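Local coordinates for peptidoglycan-recognition protein LB (Drosophila melanogaster, PDB 7NSZ) that cleaves the amide bond between N-acetylmuramoyl groups and L-amino acids in bacterial peptidoglycan, using one zinc ion, and so takes part in innate immunity, at residues D67-E72 with N76-S81; T92-G95 with G100-A103; Y47-C52 with M59-D64. The protein carries 1 engineered substitution. All blocks are in the same frame, centred on the assembly; numbering follows the deposited sequence. Where two conformers were deposited one is given.

Contact 1. Residues D67-E72 with N76-S81; sequences DFHQLE and NDIGFS. Engineered in segment 76-81: F80 (natural residue Tyr).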
loop_
_atom_site.group_PDB
_atom_site.type_symbol
_atom_site.label_atom_id
_atom_site.label_comp_id
_atom_site.label_asym_id
_atom_site.label_seq_id
_atom_site.Cartn_x
_atom_site.Cartn_y
_atom_site.Cartn_z
ATOM N N ASP A 67 4.163 4.833 -13.926
ATOM C CA ASP A 67 4.191 5.765 -15.086
ATOM C C ASP A 67 3.368 7.012 -14.762
ATOM O O ASP A 67 3.806 8.168 -14.983
ATOM C CB ASP A 67 3.698 5.118 -16.366
ATOM C CG ASP A 67 4.638 4.075 -16.950
ATOM O OD1 ASP A 67 5.785 3.939 -16.471
ATOM O OD2 ASP A 67 4.158 3.435 -17.967
ATOM N N PHE A 68 2.171 6.831 -14.228
ATOM C CA PHE A 68 1.313 7.962 -13.819
ATOM C C PHE A 68 2.030 8.820 -12.800
ATOM O O PHE A 68 2.125 10.052 -12.969
ATOM C CB PHE A 68 0.012 7.413 -13.271
ATOM C CG PHE A 68 -1.005 8.456 -12.854
ATOM C CD1 PHE A 68 -1.354 9.503 -13.700
ATOM C CD2 PHE A 68 -1.651 8.359 -11.635
ATOM C CE1 PHE A 68 -2.308 10.438 -13.312
ATOM C CE2 PHE A 68 -2.621 9.280 -11.249
ATOM C CZ PHE A 68 -2.938 10.314 -12.097
ATOM N N HIS A 69 2.598 8.235 -11.767
ATOM C CA HIS A 69 3.294 8.937 -10.677
ATOM C C HIS A 69 4.564 9.642 -11.154
ATOM O O HIS A 69 4.690 10.835 -10.836
ATOM C CB HIS A 69 3.467 7.959 -9.544
ATOM C CG HIS A 69 2.202 7.535 -8.894
ATOM N ND1 HIS A 69 2.173 6.665 -7.828
ATOM C CD2 HIS A 69 0.949 7.913 -9.143
ATOM C CE1 HIS A 69 0.934 6.503 -7.480
ATOM N NE2 HIS A 69 0.130 7.266 -8.221
ATOM N N GLN A 70 5.437 8.947 -11.844
ATOM C CA GLN A 70 6.733 9.567 -12.268
ATOM C C GLN A 70 6.494 10.506 -13.460
ATOM O O GLN A 70 7.045 11.628 -13.422
ATOM C CB GLN A 70 7.736 8.489 -12.652
ATOM C CG GLN A 70 8.326 7.719 -11.475
ATOM C CD GLN A 70 9.337 6.705 -11.935
ATOM O OE1 GLN A 70 9.087 5.965 -12.886
ATOM N NE2 GLN A 70 10.466 6.648 -11.258
ATOM N N LEU A 71 5.708 10.106 -14.446
ATOM C CA LEU A 71 5.725 10.775 -15.796
ATOM C C LEU A 71 4.549 11.733 -15.954
ATOM O O LEU A 71 4.706 12.664 -16.760
ATOM C CB LEU A 71 5.677 9.743 -16.917
ATOM C CG LEU A 71 6.706 8.629 -16.837
ATOM C CD1 LEU A 71 6.505 7.701 -18.013
ATOM C CD2 LEU A 71 8.142 9.184 -16.759
ATOM N N GLU A 72 3.433 11.574 -15.238
ATOM C CA GLU A 72 2.359 12.607 -15.236
ATOM C C GLU A 72 2.456 13.478 -13.985
ATOM O O GLU A 72 2.156 14.700 -14.094
ATOM C CB GLU A 72 0.993 11.963 -15.393
ATOM C CG GLU A 72 0.917 11.229 -16.704
ATOM C CD GLU A 72 1.309 12.104 -17.898
ATOM O OE1 GLU A 72 1.036 13.343 -17.853
ATOM O OE2 GLU A 72 1.914 11.543 -18.853
ATOM N N ASN A 76 9.045 11.036 -7.631
ATOM C CA ASN A 76 10.324 10.317 -7.755
ATOM C C ASN A 76 10.112 8.857 -8.147
ATOM O O ASN A 76 11.047 8.204 -8.611
ATOM C CB ASN A 76 11.118 10.330 -6.454
ATOM C CG ASN A 76 11.656 11.702 -6.119
ATOM O OD1 ASN A 76 11.973 11.976 -4.950
ATOM N ND2 ASN A 76 11.767 12.569 -7.115
ATOM N N ASP A 77 8.952 8.301 -7.827
ATOM C CA ASP A 77 8.641 6.859 -7.929
ATOM C C ASP A 77 7.142 6.672 -7.776
ATOM O O ASP A 77 6.436 7.605 -7.384
ATOM C CB ASP A 77 9.393 6.037 -6.893
ATOM C CG ASP A 77 9.547 4.562 -7.184
ATOM O OD1 ASP A 77 9.224 4.162 -8.355
ATOM O OD2 ASP A 77 10.039 3.861 -6.283
ATOM N N ILE A 78 6.677 5.474 -8.084
ATOM C CA ILE A 78 5.359 5.035 -7.579
ATOM C C ILE A 78 5.222 5.459 -6.116
ATOM O O ILE A 78 6.163 5.345 -5.347
ATOM C CB ILE A 78 5.172 3.517 -7.730
ATOM C CG1 ILE A 78 3.695 3.163 -7.556
ATOM C CG2 ILE A 78 6.109 2.706 -6.874
ATOM C CD1 ILE A 78 3.365 1.730 -7.900
ATOM N N GLY A 79 4.083 6.028 -5.747
ATOM C CA GLY A 79 3.979 6.625 -4.389
ATOM C C GLY A 79 3.868 5.615 -3.238
ATOM O O GLY A 79 4.104 6.002 -2.112
ATOM N N PHE A 80 3.497 4.387 -3.527
ATOM C CA PHE A 80 3.195 3.359 -2.514
ATOM C C PHE A 80 4.441 2.571 -2.128
ATOM O O PHE A 80 5.367 2.339 -2.955
ATOM C CB PHE A 80 2.120 2.423 -3.072
ATOM C CG PHE A 80 0.876 3.148 -3.497
ATOM C CD1 PHE A 80 0.059 3.773 -2.547
ATOM C CD2 PHE A 80 0.479 3.192 -4.817
ATOM C CE1 PHE A 80 -1.099 4.445 -2.918
ATOM C CE2 PHE A 80 -0.679 3.841 -5.181
ATOM C CZ PHE A 80 -1.452 4.509 -4.230
ATOM N N SER A 81 4.417 2.043 -0.939
ATOM C CA SER A 81 5.488 1.144 -0.439
ATOM C C SER A 81 5.412 -0.208 -1.135
ATOM O O SER A 81 6.447 -0.799 -1.516
ATOM C CB SER A 81 5.383 0.968 1.029
ATOM O OG SER A 81 5.276 2.216 1.735
#
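H69 and Q70, neighbours on the last turns of helix 55-72, grip the loop that returns from this helix to strand 82-84, a helix-to-strand connection of the zinc-dependent amidase domain. The two side chains leave the helix in different ways: H69 starts out toward the loop, whereas Q70 leaves along its flank, and its extended chain carries the amide to N76. H69 has CG beside its own backbone N (chi1 -67°), which brings the ND1 edge of the imidazole up to the backbone of I78 and G79. ND1 is the acceptor for G79 N at 2.9 Å, with the donor tilted somewhat out of the ring plane. The CA of I78 lies at the same edge, 3.6 Å from H69 ND1. Farther round the ring, H69 CE1 meets CE2 of F80 at 3.9 Å. The two side chains cross at about a right angle, while the ring planes are inclined at 52°, with centroids 5.8 Å apart. F80 is an engineered residue, Tyr in the natural protein; the nearest atom of its side chain lies about 5 Å from the zinc ion, and its ring also meets that of the zinc ligand H44. Q70 CG rests 3.7 Å from D77 CA. The D77 side chain starts away from residues 67-72; its OD2 forms a salt bridge with R20 and its OD1 a hydrogen bond with Q66, one turn earlier on the same helix. Outside the contact, the Q70 amide is fixed through OE1 by R26 and through NE2 by the carbonyl of L27. Across the contact, Q70 NE2 donates to N76 O at 3.1 Å; the bond is nearly straight at 167°, but NE2 stands well above the carbonyl plane of N76.

Contact 2. Residues T92-G95 with G100-A103; sequences TGRG and GAHA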
loop_
_atom_site.group_PDB
_atom_site.type_symbol
_atom_site.label_atom_id
_atom_site.label_comp_id
_atom_site.label_asym_id
_atom_site.label_seq_id
_atom_site.Cartn_x
_atom_site.Cartn_y
_atom_site.Cartn_z
ATOM N N THR A 92 6.831 -5.109 -4.759
ATOM C CA THR A 92 7.646 -4.095 -4.097
ATOM C C THR A 92 7.460 -2.792 -4.842
ATOM O O THR A 92 7.726 -2.701 -6.055
ATOM C CB THR A 92 9.119 -4.470 -4.044
ATOM O OG1 THR A 92 9.196 -5.730 -3.358
ATOM C CG2 THR A 92 9.951 -3.442 -3.302
ATOM N N GLY A 93 7.052 -1.736 -4.128
ATOM C CA GLY A 93 7.055 -0.346 -4.595
ATOM C C GLY A 93 8.298 0.357 -4.082
ATOM O O GLY A 93 9.418 -0.120 -4.336
ATOM N N ARG A 94 8.135 1.407 -3.305
ATOM C CA ARG A 94 9.317 2.030 -2.662
ATOM C C ARG A 94 9.928 1.109 -1.632
ATOM O O ARG A 94 11.128 1.282 -1.329
ATOM C CB ARG A 94 8.932 3.354 -2.029
ATOM C CG ARG A 94 8.409 4.350 -3.035
ATOM C CD ARG A 94 8.439 5.787 -2.585
ATOM N NE ARG A 94 7.740 6.649 -3.503
ATOM C CZ ARG A 94 7.851 7.959 -3.568
ATOM N NH1 ARG A 94 8.466 8.603 -2.581
ATOM N NH2 ARG A 94 7.290 8.587 -4.565
ATOM N N GLY A 95 9.149 0.224 -1.020
ATOM C CA GLY A 95 9.699 -0.710 -0.026
ATOM C C GLY A 95 9.710 -0.133 1.362
ATOM O O GLY A 95 9.213 0.963 1.624
ATOM N N GLY A 100 7.496 7.646 1.384
ATOM C CA GLY A 100 6.487 7.452 0.333
ATOM C C GLY A 100 5.925 8.744 -0.194
ATOM O O GLY A 100 6.393 9.837 0.216
ATOM N N ALA A 101 4.971 8.647 -1.099
ATOM C CA ALA A 101 4.210 9.816 -1.587
ATOM C C ALA A 101 2.760 9.395 -1.703
ATOM O O ALA A 101 2.104 9.586 -2.719
ATOM C CB ALA A 101 4.710 10.279 -2.949
ATOM N N HIS A 102 2.244 8.842 -0.607
ATOM C CA HIS A 102 0.877 8.277 -0.582
ATOM C C HIS A 102 0.001 8.903 0.502
ATOM O O HIS A 102 -1.197 8.762 0.365
ATOM C CB HIS A 102 0.923 6.738 -0.486
ATOM C CG HIS A 102 1.519 6.239 0.782
ATOM N ND1 HIS A 102 0.805 6.049 1.958
ATOM C CD2 HIS A 102 2.815 6.004 1.101
ATOM C CE1 HIS A 102 1.665 5.749 2.915
ATOM N NE2 HIS A 102 2.938 5.756 2.427
ATOM N N ALA A 103 0.550 9.413 1.575
ATOM C CA ALA A 103 -0.286 9.868 2.704
ATOM C C ALA A 103 0.413 11.044 3.365
ATOM O O ALA A 103 1.305 10.863 4.149
ATOM C CB ALA A 103 -0.486 8.742 3.680
#
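The long loop between strands 90-92 and 110-115 of the amidase domain folds back on itself here, and the side chain of R94 spans the gap to G100 and A101. R94 starts out toward residues 100-103 and, extended from CG to NE, lays one face of its guanidinium against the backbone there. A101 N sits 3.8 Å above the guanidinium plane of R94, over its centre. On the same face, R94 NH1 comes within 3.5 Å of G100 C, while R94 NH2 touches A101 CB, also at 3.5 Å. Nearer the backbone, R94 CD packs on G100 CA at 3.9 Å. No hydrogen bond joins the two segments; instead each guanidinium nitrogen is hydrogen-bonded to a carbonyl outside them, NE to that of I78, NH2 to that of D77 and NH1 to that of I99. Just beyond A101, H102 hydrogen-bonds through ND1 to the zinc ligand H44. The three backbone carbonyls fix the rotation of the R94 guanidinium and probably offset its positive charge, while its face packs on the peptide between G100 and A101.

Contact 3. Residues Y47-C52 with M59-D64; sequences YMPAVC and MKSMRD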
loop_
_atom_site.group_PDB
_atom_site.type_symbol
_atom_site.label_atom_id
_atom_site.label_comp_id
_atom_site.label_asym_id
_atom_site.label_seq_id
_atom_site.Cartn_x
_atom_site.Cartn_y
_atom_site.Cartn_z
ATOM N N TYR A 47 -8.028 2.491 -7.520
ATOM C CA TYR A 47 -9.220 2.958 -8.311
ATOM C C TYR A 47 -9.043 2.641 -9.802
ATOM O O TYR A 47 -9.827 1.874 -10.345
ATOM C CB TYR A 47 -9.555 4.423 -8.013
ATOM C CG TYR A 47 -10.700 4.918 -8.850
ATOM C CD1 TYR A 47 -11.971 4.383 -8.700
ATOM C CD2 TYR A 47 -10.454 5.740 -9.936
ATOM C CE1 TYR A 47 -12.996 4.741 -9.562
ATOM C CE2 TYR A 47 -11.473 6.120 -10.802
ATOM C CZ TYR A 47 -12.739 5.591 -10.622
ATOM O OH TYR A 47 -13.760 5.977 -11.450
ATOM N N MET A 48 -8.029 3.236 -10.409
ATOM C CA MET A 48 -7.548 2.897 -11.764
ATOM C C MET A 48 -6.037 2.817 -11.647
ATOM O O MET A 48 -5.415 3.765 -11.171
ATOM C CB MET A 48 -7.943 3.971 -12.792
ATOM C CG MET A 48 -9.458 4.152 -12.919
ATOM S SD MET A 48 -9.943 5.459 -14.109
ATOM C CE MET A 48 -9.771 4.562 -15.650
ATOM N N PRO A 49 -5.397 1.686 -11.999
ATOM C CA PRO A 49 -6.008 0.526 -12.645
ATOM C C PRO A 49 -7.049 -0.251 -11.840
ATOM O O PRO A 49 -7.096 -0.202 -10.613
ATOM C CB PRO A 49 -4.851 -0.462 -12.815
ATOM C CG PRO A 49 -3.604 0.324 -12.629
ATOM C CD PRO A 49 -3.952 1.552 -11.833
ATOM N N ALA A 50 -7.897 -0.949 -12.562
ATOM C CA ALA A 50 -8.899 -1.852 -11.988
ATOM C C ALA A 50 -8.267 -3.158 -11.479
ATOM O O ALA A 50 -7.060 -3.405 -11.690
ATOM C CB ALA A 50 -9.927 -2.167 -13.050
ATOM N N VAL A 51 -9.046 -3.999 -10.826
ATOM C CA VAL A 51 -8.568 -5.307 -10.326
ATOM C C VAL A 51 -7.896 -6.088 -11.453
ATOM O O VAL A 51 -8.321 -6.054 -12.595
ATOM C CB VAL A 51 -9.722 -6.091 -9.696
ATOM C CG1 VAL A 51 -10.799 -6.412 -10.736
ATOM C CG2 VAL A 51 -9.218 -7.360 -8.996
ATOM N N CYS A 52 -6.803 -6.743 -11.100
ATOM C CA CYS A 52 -5.924 -7.532 -11.994
ATOM C C CYS A 52 -5.941 -8.958 -11.469
ATOM O O CYS A 52 -5.704 -9.169 -10.276
ATOM C CB CYS A 52 -4.528 -6.909 -12.030
ATOM S SG CYS A 52 -3.563 -6.863 -10.480
ATOM N N MET A 59 1.535 -7.007 -13.035
ATOM C CA MET A 59 2.833 -6.354 -13.318
ATOM C C MET A 59 2.625 -5.103 -14.186
ATOM O O MET A 59 3.214 -4.041 -13.888
ATOM C CB MET A 59 3.752 -7.328 -14.059
ATOM C CG MET A 59 4.150 -8.512 -13.212
ATOM S SD MET A 59 5.111 -9.721 -14.129
ATOM C CE MET A 59 5.773 -10.754 -12.803
ATOM N N LYS A 60 1.792 -5.190 -15.217
ATOM C CA LYS A 60 1.443 -4.012 -16.049
ATOM C C LYS A 60 0.790 -2.926 -15.183
ATOM O O LYS A 60 1.077 -1.735 -15.352
ATOM C CB LYS A 60 0.590 -4.455 -17.247
ATOM C CG LYS A 60 0.081 -3.345 -18.137
ATOM C CD LYS A 60 1.148 -2.508 -18.742
ATOM C CE LYS A 60 0.672 -1.842 -20.024
ATOM N NZ LYS A 60 -0.580 -1.075 -19.856
ATOM N N SER A 61 -0.070 -3.295 -14.245
ATOM C CA SER A 61 -0.798 -2.316 -13.414
ATOM C C SER A 61 0.221 -1.575 -12.545
ATOM O O SER A 61 0.056 -0.381 -12.343
ATOM C CB SER A 61 -1.860 -2.963 -12.557
ATOM O OG SER A 61 -2.863 -3.624 -13.301
ATOM N N MET A 62 1.210 -2.271 -11.984
ATOM C CA MET A 62 2.277 -1.612 -11.219
ATOM C C MET A 62 3.014 -0.624 -12.133
ATOM O O MET A 62 3.252 0.516 -11.720
ATOM C CB MET A 62 3.262 -2.640 -10.650
ATOM C CG MET A 62 2.683 -3.483 -9.517
ATOM S SD MET A 62 2.287 -2.530 -8.031
ATOM C CE MET A 62 3.888 -1.967 -7.513
ATOM N N ARG A 63 3.354 -1.019 -13.363
ATOM C CA ARG A 63 4.024 -0.076 -14.298
ATOM C C ARG A 63 3.097 1.081 -14.620
ATOM O O ARG A 63 3.587 2.225 -14.761
ATOM C CB ARG A 63 4.486 -0.802 -15.561
ATOM C CG ARG A 63 5.596 -1.791 -15.287
ATOM C CD ARG A 63 6.265 -2.364 -16.539
ATOM N NE ARG A 63 5.315 -3.012 -17.435
ATOM C CZ ARG A 63 5.060 -4.310 -17.404
ATOM N NH1 ARG A 63 5.537 -5.069 -16.445
ATOM N NH2 ARG A 63 4.235 -4.842 -18.290
ATOM N N ASP A 64 1.831 0.831 -14.821
ATOM C CA ASP A 64 0.898 1.938 -15.103
ATOM C C ASP A 64 0.877 2.954 -13.953
ATOM O O ASP A 64 0.832 4.201 -14.189
ATOM C CB ASP A 64 -0.477 1.357 -15.428
ATOM C CG ASP A 64 -0.579 0.684 -16.792
ATOM O OD1 ASP A 64 0.349 0.819 -17.598
ATOM O OD2 ASP A 64 -1.577 -0.017 -16.996
HETATM O O HOH W 1 -5.432 -3.903 -13.742
#
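P49 lays the CB-CG side of its ring on S61, joining the loop after strand 38-45 to helix 55-72, the helix that this loop leads into within the amidase domain. P49 CG is 3.7 Å from S61 CB and just as near to S61 O, so the ring meets the backbone of the helix as well as the side chain. One turn on, D64 CB borders the same proline carbon at the looser distance of 4.3 Å. The peptide bond between M48 and P49 is cis, a kink in the loop just ahead of the ring. From the other end of the loop segment C52 completes the hold: its CB approaches S61 OG at 3.9 Å, and its sulfur forms a disulfide with C58, a covalent tie between loop and helix next to this van der Waals packing. S61 is thus flanked by two loop residues, P49 CB and C52 CB both lying near its hydroxyl. The torsion of S61 (chi1 -61°) sets OG beside its own backbone N, where it hydrogen-bonds with the carbonyl of D57 a turn earlier in the helix. D64, at the margin, is occupied along the helix rather than across the contact: one of its carboxylate oxygens, OD1, takes K60 NZ on its syn lone pair in a salt bridge of 3.1 Å. An ordered water bridges the two segments, donating to A50 O at 2.7 Å and hydrogen-bonded to S61 OG at 2.6 Å.

How the contacts relate
Along the chain the order is contact 3, then contact 1, then contact 2, each closing before the next opens, and all lie in the one amidase domain. Helix 55-72 serves contacts 3 and 1, whose centres are about 13 Å apart: the first holds the loop entering the helix, the second the loop leaving it, and M62 CE touches I78 CD1 between them. Contacts 1 and 2, with centres about 9 Å apart, are joined directly, with S81 O and G93 N probably hydrogen-bonded and F80 packed on H102. Contacts 2 and 3 are farthest apart, their centres about 15 Å from each other. The series thus connects helix 55-72 to loops beside the zinc site.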